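Local coordinates for protein probable amidase (Thermus thermophilus, PDB 2DC0) that is a probable amidase, a member of the amidase family built around a large mixed beta sheet with helices packed about it, at residues G280-Y285 with A380-T385; L339-A344 with L386-L391. One frame throughout, in Å; residues are numbered along the deposited sequence.

Interaction 1: residues G280-Y285 with A380-T385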
loop_
_atom_site.group_PDB
_atom_site.type_symbol
_atom_site.label_atom_id
_atom_site.label_comp_id
_atom_site.label_asym_id
_atom_site.label_seq_id
_atom_site.Cartn_x
_atom_site.Cartn_y
_atom_site.Cartn_z
ATOM N N GLY A 280 3.209 9.331 -14.190
ATOM C CA GLY A 280 1.897 9.859 -13.861
ATOM C C GLY A 280 1.616 10.014 -12.375
ATOM O O GLY A 280 0.499 10.353 -11.992
ATOM N N VAL A 281 2.623 9.797 -11.534
ATOM C CA VAL A 281 2.426 9.884 -10.091
ATOM C C VAL A 281 1.980 11.266 -9.626
ATOM O O VAL A 281 1.218 11.390 -8.668
ATOM C CB VAL A 281 3.710 9.469 -9.318
ATOM C CG1 VAL A 281 4.810 10.518 -9.496
ATOM C CG2 VAL A 281 3.382 9.274 -7.843
ATOM N N TYR A 282 2.462 12.303 -10.298
ATOM C CA TYR A 282 2.085 13.665 -9.954
ATOM C C TYR A 282 0.563 13.847 -10.065
ATOM O O TYR A 282 -0.085 14.317 -9.123
ATOM C CB TYR A 282 2.796 14.644 -10.886
ATOM C CG TYR A 282 2.417 16.077 -10.649
ATOM C CD1 TYR A 282 2.866 16.757 -9.521
ATOM C CD2 TYR A 282 1.604 16.757 -11.556
ATOM C CE1 TYR A 282 2.520 18.080 -9.304
ATOM C CE2 TYR A 282 1.250 18.080 -11.348
ATOM C CZ TYR A 282 1.714 18.736 -10.221
ATOM O OH TYR A 282 1.390 20.059 -10.022
ATOM N N GLU A 283 0.002 13.466 -11.212
ATOM C CA GLU A 283 -1.441 13.577 -11.460
ATOM C C GLU A 283 -2.254 12.718 -10.486
ATOM O O GLU A 283 -3.270 13.170 -9.965
ATOM C CB GLU A 283 -1.792 13.132 -12.884
ATOM C CG GLU A 283 -1.039 13.798 -14.018
ATOM C CD GLU A 283 -1.294 13.095 -15.361
ATOM O OE1 GLU A 283 -2.453 13.123 -15.846
ATOM O OE2 GLU A 283 -0.340 12.500 -15.922
ATOM N N VAL A 284 -1.810 11.481 -10.260
ATOM C CA VAL A 284 -2.501 10.569 -9.352
ATOM C C VAL A 284 -2.620 11.194 -7.967
ATOM O O VAL A 284 -3.707 11.256 -7.388
ATOM C CB VAL A 284 -1.752 9.208 -9.220
ATOM C CG1 VAL A 284 -2.406 8.349 -8.142
ATOM C CG2 VAL A 284 -1.774 8.465 -10.551
ATOM N N TYR A 285 -1.490 11.659 -7.447
ATOM C CA TYR A 285 -1.437 12.291 -6.133
ATOM C C TYR A 285 -2.376 13.494 -6.073
ATOM O O TYR A 285 -3.200 13.629 -5.162
ATOM C CB TYR A 285 -0.004 12.757 -5.829
ATOM C CG TYR A 285 0.081 13.670 -4.628
ATOM C CD1 TYR A 285 0.140 13.154 -3.333
ATOM C CD2 TYR A 285 -0.002 15.056 -4.781
ATOM C CE1 TYR A 285 0.104 14.000 -2.224
ATOM C CE2 TYR A 285 -0.040 15.904 -3.678
ATOM C CZ TYR A 285 0.006 15.370 -2.406
ATOM O OH TYR A 285 -0.102 16.197 -1.313
ATOM N N ALA A 380 7.550 21.282 -9.771
ATOM C CA ALA A 380 8.988 21.159 -9.554
ATOM C C ALA A 380 9.319 20.808 -8.096
ATOM O O ALA A 380 10.187 19.970 -7.837
ATOM C CB ALA A 380 9.695 22.455 -9.945
ATOM N N PHE A 381 8.608 21.428 -7.155
ATOM C CA PHE A 381 8.853 21.233 -5.722
ATOM C C PHE A 381 8.016 20.216 -4.957
ATOM O O PHE A 381 8.221 20.032 -3.756
ATOM C CB PHE A 381 8.724 22.566 -4.990
ATOM C CG PHE A 381 9.870 23.500 -5.225
ATOM C CD1 PHE A 381 11.070 23.329 -4.546
ATOM C CD2 PHE A 381 9.742 24.564 -6.112
ATOM C CE1 PHE A 381 12.134 24.208 -4.745
ATOM C CE2 PHE A 381 10.795 25.449 -6.320
ATOM C CZ PHE A 381 11.994 25.273 -5.634
ATOM N N ILE A 382 7.038 19.590 -5.560
ATOM C CA ILE A 382 6.258 18.550 -4.903
ATOM C C ILE A 382 6.516 17.159 -5.488
ATOM O O ILE A 382 6.376 16.147 -4.799
ATOM C CB ILE A 382 4.740 18.893 -4.968
ATOM C CG1 ILE A 382 4.006 18.266 -3.790
ATOM C CG2 ILE A 382 4.142 18.411 -6.281
ATOM C CD1 ILE A 382 4.333 18.900 -2.464
ATOM N N THR A 383 6.924 17.113 -6.753
ATOM C CA THR A 383 7.177 15.837 -7.420
ATOM C C THR A 383 8.208 14.942 -6.736
ATOM O O THR A 383 8.051 13.720 -6.716
ATOM C CB THR A 383 7.625 16.051 -8.883
ATOM O OG1 THR A 383 6.630 16.810 -9.583
ATOM C CG2 THR A 383 7.802 14.714 -9.587
ATOM N N LEU A 384 9.282 15.518 -6.147
ATOM C CA LEU A 384 10.332 14.759 -5.473
ATOM C C LEU A 384 9.891 14.118 -4.158
ATOM O O LEU A 384 10.394 13.064 -3.767
ATOM C CB LEU A 384 11.536 15.661 -5.201
ATOM C CG LEU A 384 12.210 16.234 -6.448
ATOM C CD1 LEU A 384 13.336 17.162 -6.038
ATOM C CD2 LEU A 384 12.722 15.103 -7.323
ATOM N N THR A 385 8.947 14.748 -3.478
ATOM C CA THR A 385 8.491 14.239 -2.192
ATOM C C THR A 385 7.185 13.451 -2.173
ATOM O O THR A 385 7.060 12.468 -1.439
ATOM C CB THR A 385 8.358 15.395 -1.190
ATOM O OG1 THR A 385 7.593 16.455 -1.783
ATOM C CG2 THR A 385 9.736 15.931 -0.811
#

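Interaction 2: residues L339-A344 with L386-L391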
loop_
_atom_site.group_PDB
_atom_site.type_symbol
_atom_site.label_atom_id
_atom_site.label_comp_id
_atom_site.label_asym_id
_atom_site.label_seq_id
_atom_site.Cartn_x
_atom_site.Cartn_y
_atom_site.Cartn_z
ATOM N N LEU A 339 3.905 -1.570 -6.076
ATOM C CA LEU A 339 4.902 -2.603 -6.384
ATOM C C LEU A 339 6.218 -2.005 -6.895
ATOM O O LEU A 339 7.298 -2.533 -6.614
ATOM C CB LEU A 339 4.347 -3.609 -7.407
ATOM C CG LEU A 339 5.235 -4.804 -7.774
ATOM C CD1 LEU A 339 5.617 -5.590 -6.519
ATOM C CD2 LEU A 339 4.497 -5.706 -8.763
ATOM N N GLU A 340 6.126 -0.902 -7.637
ATOM C CA GLU A 340 7.313 -0.225 -8.172
ATOM C C GLU A 340 8.251 0.261 -7.072
ATOM O O GLU A 340 9.475 0.142 -7.181
ATOM C CB GLU A 340 6.916 0.986 -9.019
ATOM C CG GLU A 340 6.562 0.675 -10.450
ATOM C CD GLU A 340 6.359 1.935 -11.266
ATOM O OE1 GLU A 340 7.193 2.860 -11.146
ATOM O OE2 GLU A 340 5.372 1.994 -12.027
ATOM N N LEU A 341 7.676 0.842 -6.027
ATOM C CA LEU A 341 8.478 1.332 -4.918
ATOM C C LEU A 341 9.096 0.157 -4.156
ATOM O O LEU A 341 10.263 0.205 -3.766
ATOM C CB LEU A 341 7.623 2.183 -3.973
ATOM C CG LEU A 341 8.358 2.712 -2.729
ATOM C CD1 LEU A 341 9.645 3.421 -3.148
ATOM C CD2 LEU A 341 7.446 3.663 -1.958
ATOM N N VAL A 342 8.309 -0.896 -3.953
ATOM C CA VAL A 342 8.782 -2.083 -3.252
ATOM C C VAL A 342 9.990 -2.681 -3.973
ATOM O O VAL A 342 10.979 -3.077 -3.342
ATOM C CB VAL A 342 7.656 -3.144 -3.156
ATOM C CG1 VAL A 342 8.208 -4.465 -2.624
ATOM C CG2 VAL A 342 6.549 -2.630 -2.237
ATOM N N LYS A 343 9.908 -2.737 -5.297
ATOM C CA LYS A 343 10.988 -3.280 -6.112
ATOM C C LYS A 343 12.240 -2.404 -6.062
ATOM O O LYS A 343 13.360 -2.915 -6.036
ATOM C CB LYS A 343 10.510 -3.447 -7.561
ATOM C CG LYS A 343 9.435 -4.516 -7.708
ATOM C CD LYS A 343 8.743 -4.489 -9.064
ATOM C CE LYS A 343 9.616 -5.014 -10.185
ATOM N NZ LYS A 343 8.815 -5.124 -11.441
ATOM N N ALA A 344 12.056 -1.090 -6.035
ATOM C CA ALA A 344 13.204 -0.194 -5.988
ATOM C C ALA A 344 13.952 -0.326 -4.662
ATOM O O ALA A 344 15.167 -0.170 -4.618
ATOM C CB ALA A 344 12.755 1.254 -6.199
ATOM N N LEU A 386 6.218 13.858 -2.983
ATOM C CA LEU A 386 4.913 13.207 -2.964
ATOM C C LEU A 386 4.806 11.680 -3.087
ATOM O O LEU A 386 3.909 11.081 -2.503
ATOM C CB LEU A 386 3.993 13.884 -3.999
ATOM C CG LEU A 386 4.253 13.736 -5.508
ATOM C CD1 LEU A 386 3.764 12.375 -5.975
ATOM C CD2 LEU A 386 3.494 14.845 -6.263
ATOM N N PRO A 387 5.720 11.025 -3.822
ATOM C CA PRO A 387 5.602 9.565 -3.943
ATOM C C PRO A 387 5.653 8.808 -2.619
ATOM O O PRO A 387 4.899 7.861 -2.402
ATOM C CB PRO A 387 6.787 9.190 -4.838
ATOM C CG PRO A 387 7.036 10.444 -5.635
ATOM C CD PRO A 387 6.882 11.515 -4.583
ATOM N N PHE A 388 6.535 9.244 -1.731
ATOM C CA PHE A 388 6.734 8.570 -0.458
ATOM C C PHE A 388 5.632 8.793 0.576
ATOM O O PHE A 388 5.390 7.928 1.422
ATOM C CB PHE A 388 8.124 8.956 0.040
ATOM C CG PHE A 388 9.150 8.909 -1.056
ATOM C CD1 PHE A 388 9.454 7.696 -1.677
ATOM C CD2 PHE A 388 9.703 10.078 -1.567
ATOM C CE1 PHE A 388 10.281 7.649 -2.796
ATOM C CE2 PHE A 388 10.532 10.046 -2.690
ATOM C CZ PHE A 388 10.821 8.829 -3.308
ATOM N N SER A 389 4.959 9.936 0.502
ATOM C CA SER A 389 3.855 10.210 1.406
ATOM C C SER A 389 2.627 9.531 0.787
ATOM O O SER A 389 1.805 8.943 1.491
ATOM C CB SER A 389 3.624 11.719 1.547
ATOM O OG SER A 389 3.633 12.358 0.286
ATOM N N LEU A 390 2.522 9.599 -0.538
ATOM C CA LEU A 390 1.414 8.969 -1.251
ATOM C C LEU A 390 1.340 7.488 -0.888
ATOM O O LEU A 390 0.256 6.954 -0.653
ATOM C CB LEU A 390 1.603 9.093 -2.772
ATOM C CG LEU A 390 0.538 8.383 -3.630
ATOM C CD1 LEU A 390 -0.810 9.083 -3.475
ATOM C CD2 LEU A 390 0.968 8.381 -5.092
ATOM N N LEU A 391 2.500 6.837 -0.836
ATOM C CA LEU A 391 2.579 5.409 -0.534
ATOM C C LEU A 391 2.825 5.062 0.939
ATOM O O LEU A 391 2.913 3.889 1.291
ATOM C CB LEU A 391 3.638 4.754 -1.432
ATOM C CG LEU A 391 3.304 4.850 -2.933
ATOM C CD1 LEU A 391 4.440 4.278 -3.785
ATOM C CD2 LEU A 391 2.010 4.075 -3.199
#

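Interaction 1: residues G280-Y285 with A380-T385
The aromatic ring of Y282 reaches from the first turn of helix 281-296 to I382 and T383, in segment 380-385 at the C-terminal part of helix 377-382. In this amidase fold, helix 281-296 follows strand 270-273, an outermost strand of the large mixed sheet. The contact is small and largely apolar, with no hydrogen bond across it. I382 supplies the nearer partner: its CG2 meets the edge of the Y282 ring close to the ring plane, 3.4 Å from CE1. The beta-branched chain suits this place, because the second branch at CB puts CG2 between the backbone N and the carbonyl carbon, where it can meet the ring edge, while CG1 goes the other way, anti to the N (chi1 -153°). The ring and the isoleucine chain run roughly perpendicular. T383 OG1 approaches Y282 CD1 obliquely at 3.8 Å.

Further out, the backbones draw together at Y282 and T383, whose CA atoms are 6.1 Å apart. Y282 carries CG anti to its backbone N (chi1 177°), which brings the far part of the ring nearer the other segment than its CB. Tyrosine suits the place because its ring carbons pack on I382 while its OH has a weak hydrogen bond with R378 NH1. I382 also packs on I124 and on I174 of helix 173-179. Before the tyrosine, G280 is the N-cap, with a positive phi of 76° that favours glycine, and its O accepts V284 N at 3.1 Å. T383 OG1 is hydrogen-bonded to E379 O.

Interaction 2: residues L339-A344 with L386-L391
L341 sends its side chain from helix 324-345 into the angle between F388 and L391, at helix 386-390 and the residue that follows it. Its CB is already in contact, lying 3.8 Å from L391 CD1. With chi1 at 178°, the branch carbon CG extends anti to the backbone N, and the two methyls divide the work from there. CD2 goes to L391, meeting CD1 at 3.6 Å and the leucine's CB at 4.0 Å. CD1 turns to the aromatic residue and sits near the ring plane of F388, 4.3 Å from CE1 at the edge, a looser touch than the one between the leucines.

The two leucines lie antiparallel alongside one another, so CD1 of L391 is met by both the CB and the CD2 of L341. Leucine suits both positions: its forked end gives L341 one methyl for each neighbour, and no polar atom is brought in. F388 offers its edge to L341 while one face is covered within its own helix by P387 CB, 4.2 Å above the ring centre. A proline is tolerated there, near the start of the helix, where a missing N-H probably costs no helical bond.

L341 also packs on L276, and F388 on R173 of helix 173-179. From the same helix as L341, K343 makes a salt bridge with E226 of the second subunit. Through F388, helix 386-390 meets helix 324-345 and also Q411 and V413 of strand 406-413 in the large sheet.

The two contacts interlock along the chain: their segments come in the order 280-285, 339-344, 380-385 and 386-391, so the pairings cross. Their centres lie 12 Å apart on the same side of the chain's centre. Helices 377-382 and 386-390 are consecutive, and the chain passes directly from T385 to L386. The contacts also touch: V281 CG2 packs against L386 CD1 at 3.6 Å, and Y282 CD1 against L386 CD2 at 3.8 Å. Helix 386-390 therefore meets helix 281-296 as well as helix 324-345, so it ties the two contacts into one continuous, mostly buried packing; other residues of helix 324-345 meet the second subunit.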